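Local coordinates for protein blood group a-and b-cleaving endo-beta-galactosidase (Streptococcus pneumoniae, PDB 2YGL) that probably uses tandem family 51 carbohydrate-binding modules to hold blood group glycans for the attached family 98 glycoside hydrolase, which cleaves A and B antigens, at residues G189-L192 and S193-E196; T210-K213 and D214-F217; K306-K309 and Y310-A314. All coordinates share one frame; numbering follows the deposited sequence.

Interaction 1: G189-L192 and S193-E196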
# COMPACT_ATOMS: atom_id res chain seq x y z
N GLY A 189 -3.54 9.17 11.81
CA GLY A 189 -4.22 10.32 11.25
C GLY A 189 -4.73 11.24 12.34
O GLY A 189 -5.34 10.78 13.32
N VAL A 190 -4.47 12.53 12.20
CA VAL A 190 -4.98 13.54 13.13
C VAL A 190 -5.90 14.48 12.36
O VAL A 190 -5.48 15.13 11.39
CB VAL A 190 -3.83 14.32 13.82
CG1 VAL A 190 -4.37 15.52 14.60
CG2 VAL A 190 -3.04 13.40 14.74
N TYR A 191 -7.17 14.53 12.78
CA TYR A 191 -8.16 15.40 12.16
C TYR A 191 -7.82 16.87 12.40
O TYR A 191 -7.49 17.27 13.52
CB TYR A 191 -9.57 15.11 12.70
CG TYR A 191 -10.08 13.74 12.34
CD1 TYR A 191 -10.49 13.45 11.04
CD2 TYR A 191 -10.16 12.73 13.30
CE1 TYR A 191 -10.96 12.19 10.70
CE2 TYR A 191 -10.63 11.46 12.97
CZ TYR A 191 -11.03 11.20 11.67
OH TYR A 191 -11.50 9.96 11.33
N LEU A 192 -7.92 17.67 11.34
CA LEU A 192 -7.63 19.10 11.42
C LEU A 192 -8.52 19.82 12.43
O LEU A 192 -8.06 20.69 13.17
CB LEU A 192 -7.72 19.76 10.04
CG LEU A 192 -6.44 19.79 9.21
CD1 LEU A 192 -5.99 18.39 8.76
CD2 LEU A 192 -6.62 20.68 8.00
N SER A 193 -9.79 19.41 12.48
CA SER A 193 -10.76 19.97 13.44
C SER A 193 -10.44 19.66 14.91
O SER A 193 -11.07 20.20 15.81
CB SER A 193 -12.18 19.51 13.09
OG SER A 193 -12.28 18.10 13.11
N ASP A 194 -9.46 18.78 15.14
CA ASP A 194 -8.98 18.51 16.49
C ASP A 194 -7.75 19.36 16.84
O ASP A 194 -7.16 19.20 17.91
CB ASP A 194 -8.67 17.02 16.66
CG ASP A 194 -9.92 16.16 16.71
OD1 ASP A 194 -11.02 16.71 16.95
OD2 ASP A 194 -9.80 14.93 16.52
N LEU A 195 -7.39 20.26 15.93
CA LEU A 195 -6.21 21.11 16.11
C LEU A 195 -6.57 22.60 16.20
O LEU A 195 -7.65 23.01 15.78
CB LEU A 195 -5.22 20.89 14.95
CG LEU A 195 -4.70 19.48 14.68
CD1 LEU A 195 -3.99 19.44 13.33
CD2 LEU A 195 -3.78 19.00 15.79
N GLU A 196 -5.65 23.38 16.76
CA GLU A 196 -5.79 24.84 16.77
C GLU A 196 -5.12 25.41 15.53
O GLU A 196 -3.95 25.14 15.27
CB GLU A 196 -5.15 25.45 18.02
CG GLU A 196 -5.85 25.09 19.33
CD GLU A 196 -7.26 25.63 19.41
OE1 GLU A 196 -7.41 26.84 19.70
OE2 GLU A 196 -8.22 24.85 19.20
O HOH W 1 -7.47 13.72 15.82
O HOH W 2 -8.73 23.18 13.11
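A short 3-10 turn ends the first strand of the second carbohydrate-binding module, and Y191 and D194 meet across it. The turn is closed by two successive backbone bonds, D194 N to Y191 O at 3.0 Å and L195 N to L192 O at 2.9 Å. Beside the first of these, the Y191 and D194 side chains run alongside one another in the same direction. D194 OD2 comes to 3.8 Å from Y191 CB and lies at the edge of the phenol, near its plane, while ring and carboxylate planes stand 87° apart. The same oxygen accepts from a water that also takes the Y191 N-H, whereas OD1 is salt-bridged to K241. Elsewhere along the turn, V190 and L195 cross at about a right angle, with V190 CG1 3.7 Å from L195 CD2. CG1 of V190 is trans to the backbone N (chi1 170°), which carries this methyl to the leucine. A second water donates to L192 O and L195 O, bridging the end of the turn. Strand 189-191 pairs antiparallel with strand 343-352, where L192 and L195 pack on F350; L192 and S193 also touch L243 of strand 242-244.

Interaction 2: T210-K213 and D214-F217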
# COMPACT_ATOMS: atom_id res chain seq x y z
N THR A 210 -17.24 32.36 13.04
CA THR A 210 -15.95 31.69 12.90
C THR A 210 -16.05 30.43 12.03
O THR A 210 -17.12 29.81 11.93
CB THR A 210 -15.35 31.30 14.27
OG1 THR A 210 -16.29 30.53 15.01
CG2 THR A 210 -14.97 32.54 15.09
N VAL A 211 -14.94 30.08 11.40
CA VAL A 211 -14.79 28.80 10.70
C VAL A 211 -15.21 27.69 11.66
O VAL A 211 -14.85 27.71 12.84
CB VAL A 211 -13.33 28.62 10.17
CG1 VAL A 211 -13.07 27.18 9.72
CG2 VAL A 211 -13.06 29.60 9.02
N GLN A 212 -15.99 26.74 11.16
CA GLN A 212 -16.62 25.74 12.02
C GLN A 212 -15.90 24.40 11.99
O GLN A 212 -15.41 23.96 10.94
CB GLN A 212 -18.09 25.56 11.64
CG GLN A 212 -18.97 26.77 11.97
CD GLN A 212 -19.06 27.06 13.46
OE1 GLN A 212 -18.52 28.06 13.95
NE2 GLN A 212 -19.74 26.19 14.20
N LYS A 213 -15.83 23.75 13.16
CA LYS A 213 -15.24 22.42 13.28
C LYS A 213 -16.32 21.35 13.31
O LYS A 213 -17.24 21.41 14.13
CB LYS A 213 -14.35 22.34 14.53
CG LYS A 213 -13.06 23.16 14.43
CD LYS A 213 -12.33 23.25 15.77
CE LYS A 213 -10.99 23.95 15.61
NZ LYS A 213 -10.22 24.04 16.89
N ASP A 214 -16.21 20.39 12.40
CA ASP A 214 -17.13 19.25 12.27
C ASP A 214 -18.57 19.65 11.90
O ASP A 214 -19.51 18.86 12.07
CB ASP A 214 -17.08 18.36 13.52
CG ASP A 214 -15.66 17.88 13.84
OD1 ASP A 214 -14.86 17.70 12.90
OD2 ASP A 214 -15.36 17.67 15.02
N LYS A 215 -18.72 20.87 11.39
CA LYS A 215 -20.02 21.43 11.00
C LYS A 215 -19.85 22.34 9.79
O LYS A 215 -18.78 22.92 9.60
CB LYS A 215 -20.62 22.28 12.14
CG LYS A 215 -20.67 21.62 13.51
CD LYS A 215 -20.88 22.67 14.58
CE LYS A 215 -20.54 22.11 15.95
NZ LYS A 215 -20.74 23.14 17.01
N PRO A 216 -20.91 22.47 8.96
CA PRO A 216 -20.88 23.52 7.93
C PRO A 216 -20.93 24.90 8.57
O PRO A 216 -21.42 25.04 9.69
CB PRO A 216 -22.14 23.25 7.10
CG PRO A 216 -23.02 22.43 7.99
CD PRO A 216 -22.10 21.62 8.84
N PHE A 217 -20.42 25.91 7.86
CA PHE A 217 -20.24 27.25 8.42
C PHE A 217 -21.53 27.89 8.97
O PHE A 217 -21.59 28.24 10.16
CB PHE A 217 -19.59 28.18 7.38
CG PHE A 217 -19.24 29.54 7.91
CD1 PHE A 217 -20.17 30.58 7.86
CD2 PHE A 217 -17.99 29.79 8.47
CE1 PHE A 217 -19.86 31.85 8.34
CE2 PHE A 217 -17.67 31.06 8.96
CZ PHE A 217 -18.60 32.09 8.89
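Q212 and F217 bring together the two arms of a hairpin-like reversal, which leads from strand 212-213 into helix 217-221 of the second module. The chain directions of 210-213 and 214-217 are 153° apart, yet no hydrogen bond joins the two arms, and the fit is made by van der Waals contact. The close packing lies at the buried phenylalanine. F217 CE2 reaches T210 O at 3.3 Å, the carbonyl oxygen approaching the ring obliquely, and CD2 lies 4.0 Å from V211 CA. With CG trans to the backbone N (chi1 -174°), the ring is carried back along the opposite arm to T210. Q212 fills the middle of the bend through its aliphatic part: CB is 3.4 Å from K215 O, and CG is 3.5 Å from F217 O. Beyond CG the chain bends, and the contact rests on its methylenes.

Toward the more open side, the contact thins to lysine methylenes. The extended K215 chain passes K213 O, with CG 3.5 Å from that oxygen, and its NZ continues to N225 OD1. K213 instead sends its ammonium to L195 O and E196. At the apex, the D214 carboxylate is gripped by S193, K241 and the G242 N-H. Backbone bonds from Q212 to G244 and from D214 to G242 tie the reversal to strand 242-244, and P216 takes the N-cap position of helix 217-221.

Interaction 3: K306-K309 and Y310-A314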
# COMPACT_ATOMS: atom_id res chain seq x y z
N LYS A 306 -12.81 25.15 -14.73
CA LYS A 306 -13.85 26.17 -14.75
C LYS A 306 -14.60 26.23 -13.41
O LYS A 306 -15.70 26.79 -13.33
CB LYS A 306 -14.84 25.92 -15.90
CG LYS A 306 -14.24 26.05 -17.29
CD LYS A 306 -15.21 25.54 -18.35
CE LYS A 306 -14.56 25.44 -19.71
NZ LYS A 306 -14.46 26.75 -20.39
N GLY A 307 -14.01 25.64 -12.38
CA GLY A 307 -14.60 25.64 -11.04
C GLY A 307 -15.62 24.54 -10.82
O GLY A 307 -15.82 23.69 -11.69
N ILE A 308 -16.27 24.57 -9.66
CA ILE A 308 -17.27 23.57 -9.30
C ILE A 308 -18.61 24.22 -8.95
O ILE A 308 -18.68 25.42 -8.68
CB ILE A 308 -16.81 22.67 -8.11
CG1 ILE A 308 -16.64 23.49 -6.82
CG2 ILE A 308 -15.53 21.89 -8.47
CD1 ILE A 308 -16.57 22.67 -5.55
N LYS A 309 -19.67 23.41 -8.96
CA LYS A 309 -21.00 23.88 -8.58
C LYS A 309 -21.58 23.05 -7.43
O LYS A 309 -20.97 22.06 -7.01
CB LYS A 309 -21.95 23.87 -9.79
CG LYS A 309 -21.63 24.93 -10.84
CD LYS A 309 -22.58 24.84 -12.03
CE LYS A 309 -22.08 25.71 -13.18
NZ LYS A 309 -22.92 25.57 -14.40
N TYR A 310 -22.74 23.46 -6.94
CA TYR A 310 -23.45 22.75 -5.87
C TYR A 310 -23.66 21.27 -6.21
O TYR A 310 -23.53 20.42 -5.33
CB TYR A 310 -24.79 23.43 -5.60
CG TYR A 310 -25.65 22.75 -4.55
CD1 TYR A 310 -25.45 22.99 -3.20
CD2 TYR A 310 -26.67 21.87 -4.93
CE1 TYR A 310 -26.24 22.37 -2.23
CE2 TYR A 310 -27.46 21.24 -3.97
CZ TYR A 310 -27.25 21.50 -2.63
OH TYR A 310 -28.03 20.89 -1.68
N ASP A 311 -23.96 20.99 -7.47
CA ASP A 311 -24.24 19.63 -7.93
C ASP A 311 -22.97 18.81 -8.22
O ASP A 311 -23.05 17.61 -8.46
CB ASP A 311 -25.16 19.65 -9.15
CG ASP A 311 -24.44 20.09 -10.42
OD1 ASP A 311 -23.77 19.25 -11.05
OD2 ASP A 311 -24.57 21.27 -10.80
N THR A 312 -21.81 19.47 -8.21
CA THR A 312 -20.54 18.79 -8.46
C THR A 312 -20.21 17.83 -7.32
O THR A 312 -20.23 18.22 -6.14
CB THR A 312 -19.37 19.80 -8.65
OG1 THR A 312 -19.72 20.75 -9.67
CG2 THR A 312 -18.09 19.08 -9.06
N SER A 313 -19.94 16.57 -7.67
CA SER A 313 -19.48 15.58 -6.70
C SER A 313 -18.20 16.05 -6.02
O SER A 313 -17.29 16.56 -6.68
CB SER A 313 -19.24 14.22 -7.37
OG SER A 313 -20.46 13.51 -7.54
N ALA A 314 -18.15 15.90 -4.70
CA ALA A 314 -16.98 16.29 -3.91
C ALA A 314 -15.76 15.50 -4.37
O ALA A 314 -15.85 14.30 -4.61
CB ALA A 314 -17.24 16.08 -2.42
O HOH W 3 -17.99 21.33 -12.48
O HOH W 4 -19.78 20.55 -4.55
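The backbone folds into a type I beta turn from K309 to T312, closed by T312 N bonding to K309 O at 3.0 Å. The threonine side chain adds a second link across the same pair: K309 N donates to T312 OG1 at 2.8 Å, nearly straight at 168°. OG1 sits beside its own backbone N, trans to the carbonyl carbon (chi1 -53°), and thus faces the K309 amide while the methyl is directed to I308. There T312 CG2 meets I308 CG2 at 3.8 Å, the two side chains crossing at about a right angle. D311 lies on the other flank, its OD2 3.8 Å from K309 CB; the ammonium of K309 is 5.8 Å from OD2 and instead donates to S280 O. Y310 points away from 306-309, its ring stacked with H277 and its OH bonded to R273 O, while its backbone N is held by D284 OD2.

A water donating to both K309 O and T312 O reinforces the closure. Together, the two direct bonds use both the N-H and the C=O of K309, fixing T312 through its main chain and its hydroxyl. This double grip, with the small apolar contact to I308, probably helps hold the bend through which the loop enters strand 315-320.

Overall arrangement
All three contacts belong to the second carbohydrate-binding module, following one another along the chain. Interactions 1 and 2 have centres 13 Å apart and touch directly: S193 OG lies 2.6 Å from D214 OD1, and L195 O lies 3.0 Å from K213 NZ, both probable hydrogen bonds. K241 forms salt bridges to both D194 and D214, which probably strengthens the junction between the turn after strand 189-191 and the reversal after strand 212-213 on one sheet. Interaction 3 stands apart, its nearest atoms about 10 Å from interaction 2 and about 15 Å from interaction 1. The observed calcium, bound by V102, A152, H155 and D159, belongs to the first module.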